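Local coordinates for putative thiosulfate sulfurtransferase YNJE (Escherichia coli, PDB 2WLR), which catalyses the transfer of sulfur from thiosulfate to cyanide, giving thiocyanate and sulfite, as a periplasmic monomer built of rhodanese domains, at residues R232-D235 / Q239-S242. Sequence-based numbering, arbitrary orientation.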
ATOM      1  N   ARG A 232       5.328  -1.395   9.992  1.00  7.93           N
ATOM      2  CA  ARG A 232       4.294  -2.082   9.237  1.00  8.48           C
ATOM      3  C   ARG A 232       3.035  -1.247   9.200  1.00  8.66           C
ATOM      4  O   ARG A 232       2.839  -0.335  10.024  1.00  9.18           O
ATOM      5  CB  ARG A 232       3.992  -3.429   9.864  1.00  8.43           C
ATOM      6  CG  ARG A 232       5.230  -4.227  10.099  1.00  8.78           C
ATOM      7  CD  ARG A 232       4.928  -5.632  10.476  1.00 10.74           C
ATOM      8  NE  ARG A 232       6.083  -6.315  11.009  1.00 10.68           N
ATOM      9  CZ  ARG A 232       6.122  -7.622  11.239  1.00 13.13           C
ATOM     10  NH1 ARG A 232       5.110  -8.400  10.885  1.00 12.79           N
ATOM     11  NH2 ARG A 232       7.193  -8.138  11.822  1.00 13.84           N
ATOM     12  N   LEU A 233       2.179  -1.551   8.226  1.00  8.55           N
ATOM     13  CA  LEU A 233       0.878  -0.884   8.076  1.00  8.53           C
ATOM     14  C   LEU A 233      -0.195  -1.918   8.145  1.00  8.80           C
ATOM     15  O   LEU A 233      -0.043  -3.020   7.643  1.00  9.82           O
ATOM     16  CB  LEU A 233       0.723  -0.250   6.699  1.00 10.30           C
ATOM     17  CG  LEU A 233       1.614   0.923   6.346  1.00 12.61           C
ATOM     18  CD1 LEU A 233       1.299   1.389   4.900  1.00 14.39           C
ATOM     19  CD2 LEU A 233       1.457   2.062   7.354  1.00 16.01           C
ATOM     20  N   LEU A 234      -1.330  -1.535   8.698  1.00  8.38           N
ATOM     21  CA  LEU A 234      -2.551  -2.308   8.485  1.00  8.41           C
ATOM     22  C   LEU A 234      -3.118  -2.022   7.102  1.00  9.33           C
ATOM     23  O   LEU A 234      -3.557  -0.930   6.816  1.00  9.13           O
ATOM     24  CB  LEU A 234      -3.604  -1.996   9.551  1.00  9.28           C
ATOM     25  CG  LEU A 234      -4.976  -2.655   9.422  1.00  8.94           C
ATOM     26  CD1 LEU A 234      -4.871  -4.196   9.404  1.00 10.97           C
ATOM     27  CD2 LEU A 234      -5.905  -2.218  10.547  1.00 10.84           C
ATOM     28  N   ASP A 235      -3.134  -3.045   6.265  1.00  9.34           N
ATOM     29  CA  ASP A 235      -3.537  -2.923   4.856  1.00  9.37           C
ATOM     30  C   ASP A 235      -5.009  -2.528   4.839  1.00  9.16           C
ATOM     31  O   ASP A 235      -5.828  -3.210   5.452  1.00 10.24           O
ATOM     32  CB  ASP A 235      -3.316  -4.283   4.197  1.00  9.99           C
ATOM     33  CG  ASP A 235      -3.392  -4.256   2.679  1.00  9.31           C
ATOM     34  OD1 ASP A 235      -3.415  -3.176   2.071  1.00 11.51           O
ATOM     35  OD2 ASP A 235      -3.449  -5.379   2.139  1.00 10.91           O
ATOM     36  N   GLN A 239     -10.884   0.740   8.392  1.00 11.33           N
ATOM     37  CA  GLN A 239     -12.149   0.191   7.903  1.00 12.38           C
ATOM     38  C   GLN A 239     -12.103  -1.330   7.857  1.00 11.44           C
ATOM     39  O   GLN A 239     -13.127  -1.989   8.046  1.00 13.36           O
ATOM     40  CB  GLN A 239     -12.516   0.769   6.546  1.00 12.77           C
ATOM     41  CG  GLN A 239     -13.996   0.541   6.175  1.00 16.95           C
ATOM     42  CD  GLN A 239     -14.948   1.051   7.234  1.00 20.53           C
ATOM     43  OE1 GLN A 239     -14.768   2.145   7.778  1.00 23.11           O
ATOM     44  NE2 GLN A 239     -15.976   0.261   7.536  1.00 23.58           N
ATOM     45  N   THR A 240     -10.940  -1.910   7.581  1.00 10.87           N
ATOM     46  CA  THR A 240     -10.831  -3.368   7.559  1.00  9.97           C
ATOM     47  C   THR A 240     -11.045  -3.988   8.957  1.00 10.39           C
ATOM     48  O   THR A 240     -11.590  -5.088   9.068  1.00 10.59           O
ATOM     49  CB  THR A 240      -9.485  -3.884   6.966  1.00 10.24           C
ATOM     50  OG1 THR A 240      -8.370  -3.571   7.818  1.00 11.14           O
ATOM     51  CG2 THR A 240      -9.264  -3.383   5.514  1.00 10.61           C
ATOM     52  N   TRP A 241     -10.563  -3.331   9.998  1.00 10.00           N
ATOM     53  CA  TRP A 241     -10.833  -3.750  11.375  1.00 10.11           C
ATOM     54  C   TRP A 241     -12.312  -3.659  11.703  1.00 12.52           C
ATOM     55  O   TRP A 241     -12.887  -4.596  12.262  1.00 13.62           O
ATOM     56  CB  TRP A 241     -10.028  -2.902  12.359  1.00 10.35           C
ATOM     57  CG  TRP A 241     -10.110  -3.423  13.777  1.00  9.41           C
ATOM     58  CD1 TRP A 241     -11.031  -3.111  14.716  1.00 11.40           C
ATOM     59  CD2 TRP A 241      -9.191  -4.319  14.396  1.00  8.93           C
ATOM     60  NE1 TRP A 241     -10.773  -3.764  15.867  1.00 10.91           N
ATOM     61  CE2 TRP A 241      -9.625  -4.506  15.725  1.00  9.79           C
ATOM     62  CE3 TRP A 241      -8.029  -4.975  13.976  1.00  9.55           C
ATOM     63  CZ2 TRP A 241      -8.975  -5.352  16.601  1.00 10.79           C
ATOM     64  CZ3 TRP A 241      -7.392  -5.787  14.837  1.00  9.55           C
ATOM     65  CH2 TRP A 241      -7.844  -5.968  16.158  1.00  8.88           C
ATOM     66  N   SER A 242     -12.909  -2.538  11.339  1.00 14.01           N
ATOM     67  CA  SER A 242     -14.335  -2.287  11.573  1.00 15.68           C
ATOM     68  C   SER A 242     -15.181  -3.357  10.876  1.00 16.57           C
ATOM     69  O   SER A 242     -16.061  -3.992  11.496  1.00 17.60           O
ATOM     70  CB  SER A 242     -14.703  -0.888  11.074  1.00 16.01           C
ATOM     71  OG  SER A 242     -16.068  -0.570  11.358  1.00 20.98           O
TER
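Asp235 and Thr240 bring the two backbones closest, their CA atoms 7.8 Å apart, where strand 231-234 has just ended and the short helix 238-243 is already under way. Thr240 faces back toward the strand end and takes part in both close contacts. Its methyl CG2 rests on the carbonyl oxygen Asp235 O at 3.4 Å. Thr240 OG1 lies 3.5 Å from Asp235 O as well, but its hydrogen bond goes to Gly237 O. The hydroxyl sits beside the isobutyl group of Leu234, with CG, CD1 and CD2 of Leu234 all 3.9 Å from Thr240 OG1, and the two side chains run past each other in opposite directions. The CB bond of Leu234 points toward the helix, and CG, anti to the backbone N (chi1 176°), continues beside the carbonyl carbon to meet Thr240. Pro128 of helix 128-135 touches both Leu234 and Thr240, while Asp235 OD1 turns elsewhere, accepting a hydrogen bond from Met340 N. The contact exemplifies how the end of a parallel-sheet strand packs against the short helix that follows it in the alpha/beta rhodanese fold, here in the second rhodanese domain, away from the active-site cysteine.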